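Local structure of AAR187Cp (Eremothecium gossypii, 3ZIL) at residues Met319-Ala331 / Leu349-Tyr363. The protein probably regulates the establishment of sister-chromatid cohesion as the cohesin-associated factor Wpl1, of which this chain is the helical C-terminal Wap1-domain part. Residues are numbered along the deposited sequence; the frame is centred on the assembly and turned at random.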
ATOM      1  N   MET A 319      11.222 -28.074  10.120  1.00 33.16           N
ATOM      2  CA  MET A 319       9.978 -27.424   9.707  1.00 35.02           C
ATOM      3  C   MET A 319      10.165 -25.905   9.558  1.00 33.56           C
ATOM      4  O   MET A 319      10.339 -25.231  10.535  1.00 37.40           O
ATOM      5  CB  MET A 319       8.931 -27.669  10.769  1.00 37.45           C
ATOM      6  CG  MET A 319       8.706 -29.135  11.120  1.00 37.84           C
ATOM      7  SD  MET A 319       7.575 -29.900   9.954  1.00 48.60           S
ATOM      8  CE  MET A 319       6.168 -28.795  10.115  1.00 28.99           C
ATOM      9  N   SER A 320      10.092 -25.380   8.353  1.00 32.34           N
ATOM     10  CA  SER A 320      10.201 -23.933   8.116  1.00 30.53           C
ATOM     11  C   SER A 320       8.901 -23.241   8.504  1.00 29.22           C
ATOM     12  O   SER A 320       7.806 -23.866   8.564  1.00 33.30           O
ATOM     13  CB  SER A 320      10.390 -23.711   6.630  1.00 29.64           C
ATOM     14  OG  SER A 320       9.316 -24.397   5.966  1.00 33.58           O
ATOM     15  N   PHE A 321       9.004 -21.946   8.741  1.00 29.37           N
ATOM     16  CA  PHE A 321       7.844 -21.119   9.043  1.00 28.53           C
ATOM     17  C   PHE A 321       6.730 -21.334   7.986  1.00 25.26           C
ATOM     18  O   PHE A 321       5.581 -21.556   8.326  1.00 23.13           O
ATOM     19  CB  PHE A 321       8.277 -19.663   9.065  1.00 28.07           C
ATOM     20  CG  PHE A 321       7.174 -18.715   9.432  1.00 26.99           C
ATOM     21  CD1 PHE A 321       6.705 -18.657  10.740  1.00 27.75           C
ATOM     22  CD2 PHE A 321       6.620 -17.883   8.485  1.00 26.26           C
ATOM     23  CE1 PHE A 321       5.716 -17.780  11.096  1.00 26.04           C
ATOM     24  CE2 PHE A 321       5.642 -16.970   8.847  1.00 21.57           C
ATOM     25  CZ  PHE A 321       5.192 -16.926  10.145  1.00 22.84           C
ATOM     26  N   VAL A 322       7.075 -21.333   6.704  1.00 25.30           N
ATOM     27  CA  VAL A 322       6.015 -21.507   5.706  1.00 26.29           C
ATOM     28  C   VAL A 322       5.223 -22.808   5.841  1.00 25.52           C
ATOM     29  O   VAL A 322       4.012 -22.788   5.735  1.00 22.23           O
ATOM     30  CB  VAL A 322       6.430 -21.329   4.224  1.00 29.31           C
ATOM     31  CG1 VAL A 322       5.285 -20.684   3.502  1.00 29.03           C
ATOM     32  CG2 VAL A 322       7.629 -20.450   4.055  1.00 35.50           C
ATOM     33  N   LEU A 323       5.921 -23.938   6.057  1.00 24.28           N
ATOM     34  CA  LEU A 323       5.222 -25.174   6.286  1.00 22.55           C
ATOM     35  C   LEU A 323       4.380 -25.146   7.552  1.00 20.98           C
ATOM     36  O   LEU A 323       3.281 -25.673   7.553  1.00 21.70           O
ATOM     37  CB  LEU A 323       6.185 -26.376   6.298  1.00 25.46           C
ATOM     38  CG  LEU A 323       5.451 -27.708   6.477  1.00 29.90           C
ATOM     39  CD1 LEU A 323       4.250 -27.857   5.550  1.00 27.89           C
ATOM     40  CD2 LEU A 323       6.423 -28.865   6.288  1.00 35.00           C
ATOM     41  N   GLN A 324       4.886 -24.551   8.622  1.00 20.08           N
ATOM     42  CA  GLN A 324       4.100 -24.419   9.857  1.00 20.88           C
ATOM     43  C   GLN A 324       2.830 -23.636   9.672  1.00 20.82           C
ATOM     44  O   GLN A 324       1.764 -24.002  10.178  1.00 19.13           O
ATOM     45  CB  GLN A 324       4.964 -23.751  10.919  1.00 21.03           C
ATOM     46  CG  GLN A 324       5.976 -24.785  11.438  1.00 22.09           C
ATOM     47  CD  GLN A 324       7.075 -24.125  12.222  1.00 25.95           C
ATOM     48  OE1 GLN A 324       7.497 -23.003  11.887  1.00 22.92           O
ATOM     49  NE2 GLN A 324       7.552 -24.793  13.274  1.00 25.59           N
ATOM     50  N   LEU A 325       2.957 -22.549   8.915  1.00 19.28           N
ATOM     51  CA  LEU A 325       1.832 -21.700   8.622  1.00 19.50           C
ATOM     52  C   LEU A 325       0.838 -22.503   7.744  1.00 21.38           C
ATOM     53  O   LEU A 325      -0.382 -22.472   7.941  1.00 18.34           O
ATOM     54  CB  LEU A 325       2.432 -20.464   7.875  1.00 20.64           C
ATOM     55  CG  LEU A 325       1.502 -19.263   7.662  1.00 24.84           C
ATOM     56  CD1 LEU A 325       0.657 -18.951   8.912  1.00 24.48           C
ATOM     57  CD2 LEU A 325       2.316 -18.060   7.145  1.00 22.30           C
ATOM     58  N   PHE A 326       1.357 -23.261   6.782  1.00 21.64           N
ATOM     59  CA  PHE A 326       0.466 -24.036   5.935  1.00 22.72           C
ATOM     60  C   PHE A 326      -0.369 -24.995   6.769  1.00 25.20           C
ATOM     61  O   PHE A 326      -1.551 -25.196   6.502  1.00 23.75           O
ATOM     62  CB  PHE A 326       1.271 -24.804   4.869  1.00 23.22           C
ATOM     63  CG  PHE A 326       0.429 -25.688   4.007  1.00 26.16           C
ATOM     64  CD1 PHE A 326      -0.131 -25.206   2.866  1.00 31.01           C
ATOM     65  CD2 PHE A 326       0.171 -27.004   4.373  1.00 27.52           C
ATOM     66  CE1 PHE A 326      -0.944 -26.007   2.072  1.00 33.94           C
ATOM     67  CE2 PHE A 326      -0.676 -27.801   3.619  1.00 30.60           C
ATOM     68  CZ  PHE A 326      -1.215 -27.312   2.449  1.00 34.94           C
ATOM     69  N   LEU A 327       0.272 -25.631   7.756  1.00 27.42           N
ATOM     70  CA  LEU A 327      -0.401 -26.658   8.561  1.00 25.78           C
ATOM     71  C   LEU A 327      -1.480 -26.029   9.454  1.00 24.74           C
ATOM     72  O   LEU A 327      -2.518 -26.622   9.704  1.00 23.38           O
ATOM     73  CB  LEU A 327       0.628 -27.346   9.455  1.00 24.40           C
ATOM     74  CG  LEU A 327       1.619 -28.255   8.718  1.00 30.58           C
ATOM     75  CD1 LEU A 327       2.633 -28.921   9.670  1.00 32.18           C
ATOM     76  CD2 LEU A 327       0.932 -29.317   7.899  1.00 27.87           C
ATOM     77  N   LEU A 328      -1.172 -24.850   9.998  1.00 22.86           N
ATOM     78  CA  LEU A 328      -2.142 -24.121  10.788  1.00 22.29           C
ATOM     79  C   LEU A 328      -3.363 -23.792   9.915  1.00 21.91           C
ATOM     80  O   LEU A 328      -4.509 -23.971  10.361  1.00 19.92           O
ATOM     81  CB  LEU A 328      -1.505 -22.844  11.388  1.00 23.05           C
ATOM     82  CG  LEU A 328      -2.429 -21.858  12.098  1.00 24.18           C
ATOM     83  CD1 LEU A 328      -3.237 -22.520  13.186  1.00 22.29           C
ATOM     84  CD2 LEU A 328      -1.620 -20.685  12.659  1.00 26.12           C
ATOM     85  N   VAL A 329      -3.121 -23.286   8.707  1.00 21.52           N
ATOM     86  CA  VAL A 329      -4.235 -22.868   7.878  1.00 23.53           C
ATOM     87  C   VAL A 329      -5.035 -24.149   7.520  1.00 25.65           C
ATOM     88  O   VAL A 329      -6.268 -24.169   7.622  1.00 24.35           O
ATOM     89  CB  VAL A 329      -3.778 -22.094   6.614  1.00 23.32           C
ATOM     90  CG1 VAL A 329      -4.894 -22.071   5.562  1.00 20.41           C
ATOM     91  CG2 VAL A 329      -3.249 -20.674   6.975  1.00 19.85           C
ATOM     92  N   TYR A 330      -4.316 -25.214   7.167  1.00 26.14           N
ATOM     93  CA  TYR A 330      -4.925 -26.534   6.947  1.00 25.84           C
ATOM     94  C   TYR A 330      -5.814 -27.053   8.132  1.00 22.74           C
ATOM     95  O   TYR A 330      -6.922 -27.512   7.924  1.00 23.92           O
ATOM     96  CB  TYR A 330      -3.859 -27.575   6.588  1.00 26.73           C
ATOM     97  CG  TYR A 330      -4.522 -28.919   6.380  1.00 32.34           C
ATOM     98  CD1 TYR A 330      -5.458 -29.115   5.347  1.00 31.54           C
ATOM     99  CD2 TYR A 330      -4.261 -29.978   7.243  1.00 37.09           C
ATOM    100  CE1 TYR A 330      -6.098 -30.333   5.198  1.00 37.78           C
ATOM    101  CE2 TYR A 330      -4.889 -31.198   7.087  1.00 36.79           C
ATOM    102  CZ  TYR A 330      -5.804 -31.358   6.071  1.00 36.35           C
ATOM    103  OH  TYR A 330      -6.413 -32.580   5.939  1.00 44.20           O
ATOM    104  N   ALA A 331      -5.325 -26.967   9.346  1.00 23.94           N
ATOM    105  CA  ALA A 331      -6.073 -27.414  10.538  1.00 23.93           C
ATOM    106  C   ALA A 331      -7.418 -26.682  10.591  1.00 26.53           C
ATOM    107  O   ALA A 331      -8.449 -27.301  10.911  1.00 26.23           O
ATOM    108  CB  ALA A 331      -5.264 -27.129  11.781  1.00 22.29           C
ATOM    109  N   LEU A 349      -0.116 -33.413  13.472  1.00 27.63           N
ATOM    110  CA  LEU A 349      -0.573 -32.035  13.261  1.00 28.63           C
ATOM    111  C   LEU A 349      -0.541 -31.287  14.609  1.00 31.18           C
ATOM    112  O   LEU A 349       0.112 -30.240  14.726  1.00 30.47           O
ATOM    113  CB  LEU A 349      -1.984 -32.035  12.613  1.00 27.33           C
ATOM    114  CG  LEU A 349      -2.705 -30.698  12.287  1.00 24.93           C
ATOM    115  CD1 LEU A 349      -1.785 -29.780  11.474  1.00 23.93           C
ATOM    116  CD2 LEU A 349      -3.971 -31.013  11.513  1.00 29.86           C
ATOM    117  N   LYS A 350      -1.175 -31.886  15.637  1.00 34.06           N
ATOM    118  CA  LYS A 350      -1.285 -31.320  16.985  1.00 32.90           C
ATOM    119  C   LYS A 350       0.108 -31.025  17.462  1.00 35.50           C
ATOM    120  O   LYS A 350       0.400 -29.947  17.959  1.00 37.46           O
ATOM    121  CB  LYS A 350      -1.999 -32.313  17.906  1.00 35.42           C
ATOM    122  CG  LYS A 350      -1.933 -32.028  19.405  1.00 39.09           C
ATOM    123  CD  LYS A 350      -2.912 -32.918  20.190  1.00 44.46           C
ATOM    124  CE  LYS A 350      -2.532 -33.017  21.649  1.00 44.12           C
ATOM    125  NZ  LYS A 350      -1.038 -33.069  21.706  1.00 43.68           N
ATOM    126  N   SER A 351       0.992 -31.976  17.205  1.00 36.33           N
ATOM    127  CA  SER A 351       2.366 -31.910  17.675  1.00 33.06           C
ATOM    128  C   SER A 351       3.240 -30.867  16.953  1.00 28.44           C
ATOM    129  O   SER A 351       4.047 -30.206  17.546  1.00 31.06           O
ATOM    130  CB  SER A 351       2.935 -33.329  17.578  1.00 33.55           C
ATOM    131  OG  SER A 351       4.276 -33.291  17.866  1.00 36.34           O
ATOM    132  N   GLU A 352       3.067 -30.718  15.661  1.00 29.16           N
ATOM    133  CA  GLU A 352       3.810 -29.705  14.907  1.00 29.39           C
ATOM    134  C   GLU A 352       3.235 -28.301  15.241  1.00 25.48           C
ATOM    135  O   GLU A 352       3.979 -27.345  15.402  1.00 29.76           O
ATOM    136  CB  GLU A 352       3.742 -29.993  13.416  1.00 29.74           C
ATOM    137  CG  GLU A 352       4.539 -31.224  12.951  1.00 36.81           C
ATOM    138  CD  GLU A 352       6.052 -31.164  13.222  1.00 41.90           C
ATOM    139  OE1 GLU A 352       6.652 -30.080  13.254  1.00 41.03           O
ATOM    140  OE2 GLU A 352       6.676 -32.236  13.382  1.00 41.83           O
ATOM    141  N   LEU A 353       1.937 -28.234  15.477  1.00 25.25           N
ATOM    142  CA  LEU A 353       1.280 -26.990  15.866  1.00 24.59           C
ATOM    143  C   LEU A 353       1.751 -26.505  17.228  1.00 26.99           C
ATOM    144  O   LEU A 353       2.011 -25.297  17.409  1.00 21.88           O
ATOM    145  CB  LEU A 353      -0.244 -27.115  15.729  1.00 24.60           C
ATOM    146  CG  LEU A 353      -0.796 -27.094  14.290  1.00 26.21           C
ATOM    147  CD1 LEU A 353      -2.339 -27.147  14.226  1.00 27.80           C
ATOM    148  CD2 LEU A 353      -0.266 -25.912  13.486  1.00 30.10           C
ATOM    149  N   GLU A 354       1.959 -27.447  18.180  1.00 27.81           N
ATOM    150  CA  GLU A 354       2.447 -27.071  19.521  1.00 27.35           C
ATOM    151  C   GLU A 354       3.876 -26.533  19.486  1.00 26.09           C
ATOM    152  O   GLU A 354       4.214 -25.591  20.193  1.00 25.22           O
ATOM    153  CB  GLU A 354       2.453 -28.284  20.500  1.00 29.65           C
ATOM    154  CG  GLU A 354       1.112 -28.657  21.063  1.00 31.94           C
ATOM    155  CD  GLU A 354       1.101 -30.034  21.700  1.00 36.03           C
ATOM    156  OE1 GLU A 354       2.097 -30.805  21.578  1.00 34.66           O
ATOM    157  OE2 GLU A 354       0.054 -30.377  22.276  1.00 41.02           O
ATOM    158  N   ALA A 355       4.734 -27.164  18.703  1.00 26.42           N
ATOM    159  CA  ALA A 355       6.059 -26.641  18.507  1.00 25.40           C
ATOM    160  C   ALA A 355       6.050 -25.212  17.848  1.00 25.42           C
ATOM    161  O   ALA A 355       6.862 -24.361  18.164  1.00 24.59           O
ATOM    162  CB  ALA A 355       6.851 -27.607  17.611  1.00 26.77           C
ATOM    163  N   PHE A 356       5.207 -25.008  16.858  1.00 27.37           N
ATOM    164  CA  PHE A 356       5.054 -23.665  16.183  1.00 23.35           C
ATOM    165  C   PHE A 356       4.591 -22.623  17.196  1.00 23.63           C
ATOM    166  O   PHE A 356       5.099 -21.479  17.203  1.00 26.96           O
ATOM    167  CB  PHE A 356       4.042 -23.860  15.039  1.00 26.53           C
ATOM    168  CG  PHE A 356       3.825 -22.650  14.127  1.00 26.03           C
ATOM    169  CD1 PHE A 356       4.817 -21.677  13.918  1.00 26.65           C
ATOM    170  CD2 PHE A 356       2.630 -22.559  13.397  1.00 25.18           C
ATOM    171  CE1 PHE A 356       4.597 -20.614  13.036  1.00 25.65           C
ATOM    172  CE2 PHE A 356       2.394 -21.474  12.521  1.00 25.52           C
ATOM    173  CZ  PHE A 356       3.382 -20.526  12.343  1.00 29.18           C
ATOM    174  N   ALA A 357       3.693 -23.026  18.108  1.00 21.04           N
ATOM    175  CA  ALA A 357       3.260 -22.163  19.203  1.00 21.18           C
ATOM    176  C   ALA A 357       4.380 -21.701  20.134  1.00 26.60           C
ATOM    177  O   ALA A 357       4.420 -20.539  20.542  1.00 27.30           O
ATOM    178  CB  ALA A 357       2.137 -22.794  20.021  1.00 23.47           C
ATOM    179  N   THR A 358       5.324 -22.590  20.416  1.00 26.00           N
ATOM    180  CA  THR A 358       6.422 -22.237  21.253  1.00 27.46           C
ATOM    181  C   THR A 358       7.338 -21.277  20.549  1.00 24.89           C
ATOM    182  O   THR A 358       7.861 -20.373  21.202  1.00 27.77           O
ATOM    183  CB  THR A 358       7.221 -23.513  21.624  1.00 29.18           C
ATOM    184  OG1 THR A 358       6.324 -24.449  22.244  1.00 29.00           O
ATOM    185  CG2 THR A 358       8.392 -23.181  22.513  1.00 25.20           C
ATOM    186  N   ASP A 359       7.552 -21.451  19.224  1.00 32.52           N
ATOM    187  CA  ASP A 359       8.363 -20.465  18.455  1.00 29.03           C
ATOM    188  C   ASP A 359       7.693 -19.113  18.453  1.00 29.91           C
ATOM    189  O   ASP A 359       8.321 -18.116  18.892  1.00 36.06           O
ATOM    190  CB  ASP A 359       8.694 -20.833  17.001  1.00 30.84           C
ATOM    191  CG  ASP A 359       9.420 -22.120  16.861  1.00 36.29           C
ATOM    192  OD1 ASP A 359      10.101 -22.490  17.818  1.00 39.11           O
ATOM    193  OD2 ASP A 359       9.301 -22.781  15.787  1.00 38.50           O
ATOM    194  N   VAL A 360       6.441 -19.065  17.987  1.00 28.09           N
ATOM    195  CA  VAL A 360       5.789 -17.768  17.754  1.00 28.32           C
ATOM    196  C   VAL A 360       5.379 -17.019  19.010  1.00 27.14           C
ATOM    197  O   VAL A 360       5.064 -15.799  18.949  1.00 28.15           O
ATOM    198  CB  VAL A 360       4.532 -17.843  16.827  1.00 31.37           C
ATOM    199  CG1 VAL A 360       4.928 -18.202  15.431  1.00 28.11           C
ATOM    200  CG2 VAL A 360       3.467 -18.792  17.375  1.00 27.89           C
ATOM    201  N   SER A 361       5.329 -17.710  20.143  1.00 25.80           N
ATOM    202  CA  SER A 361       4.746 -17.054  21.327  1.00 24.59           C
ATOM    203  C   SER A 361       5.466 -15.766  21.699  1.00 28.05           C
ATOM    204  O   SER A 361       4.832 -14.860  22.216  1.00 26.22           O
ATOM    205  CB  SER A 361       4.703 -17.992  22.555  1.00 26.15           C
ATOM    206  OG  SER A 361       5.988 -18.483  22.827  1.00 30.19           O
ATOM    207  N   SER A 362       6.775 -15.651  21.456  1.00 23.92           N
ATOM    208  CA  SER A 362       7.426 -14.385  21.925  1.00 26.89           C
ATOM    209  C   SER A 362       7.353 -13.273  20.886  1.00 25.46           C
ATOM    210  O   SER A 362       7.733 -12.142  21.171  1.00 24.17           O
ATOM    211  CB  SER A 362       8.889 -14.629  22.254  1.00 22.92           C
ATOM    212  OG  SER A 362       9.531 -15.068  21.064  1.00 25.01           O
ATOM    213  N   TYR A 363       6.933 -13.595  19.666  1.00 25.20           N
ATOM    214  CA  TYR A 363       6.978 -12.562  18.572  1.00 25.86           C
ATOM    215  C   TYR A 363       5.699 -12.321  17.754  1.00 28.61           C
ATOM    216  O   TYR A 363       5.621 -11.305  17.034  1.00 31.19           O
ATOM    217  CB  TYR A 363       8.196 -12.739  17.626  1.00 24.57           C
ATOM    218  CG  TYR A 363       8.121 -13.883  16.628  1.00 25.27           C
ATOM    219  CD1 TYR A 363       7.484 -13.716  15.401  1.00 23.89           C
ATOM    220  CD2 TYR A 363       8.658 -15.142  16.938  1.00 23.58           C
ATOM    221  CE1 TYR A 363       7.406 -14.764  14.499  1.00 25.25           C
ATOM    222  CE2 TYR A 363       8.580 -16.198  16.066  1.00 24.85           C
ATOM    223  CZ  TYR A 363       7.965 -16.010  14.821  1.00 27.92           C
ATOM    224  OH  TYR A 363       7.872 -17.026  13.897  1.00 25.39           O
TER
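On the helix that presses Phe-356 against Gln-324, Glu-354 O is gripped twice by Thr-358: its backbone N and its hydroxyl OG1, each 3.2 Å from Glu-354 O, arrive from opposite faces of the carbonyl plane. The inner side is largely apolar, and segments 321-331 and 349-360 of the two helices cross there at -123°. Phe-356 is the knob, its flat ring large enough to fill the hole among Phe-321, Gln-324, Leu-325 and Leu-328; with CG anti to the backbone N (chi1 -175°) the ring reaches over to the other helix. Glutamine suits the facing site: Gln-324 CB makes a CH-pi contact 3.4 Å from the centroid of the Phe-356 ring, and its flat amide lies only 20° from parallel to that ring. Phe-321 brings CE1 to the ring's edge, 3.6 Å from Phe-356 CE1. Were Phe-356 an alanine, this hole would probably be left partly unfilled and the Gln-324 methylene would lose the ring face it rests on. Farther along, the branched end of Leu-353 sets CD2 3.7 Å from Leu-328 CA, while the small Ala-331 admits Leu-353 CD1 at 3.8 Å from its CB. Ile-371 of helix 365-375 meets both Leu-328 and Phe-356. The flexible thioether chain of Met-319, bent at chi2 and chi3, wraps CG, SD and CE round Glu-352 OE1. Shape and apolar burial, rather than interhelical hydrogen bonds, therefore join these two helices of the Wap1 domain.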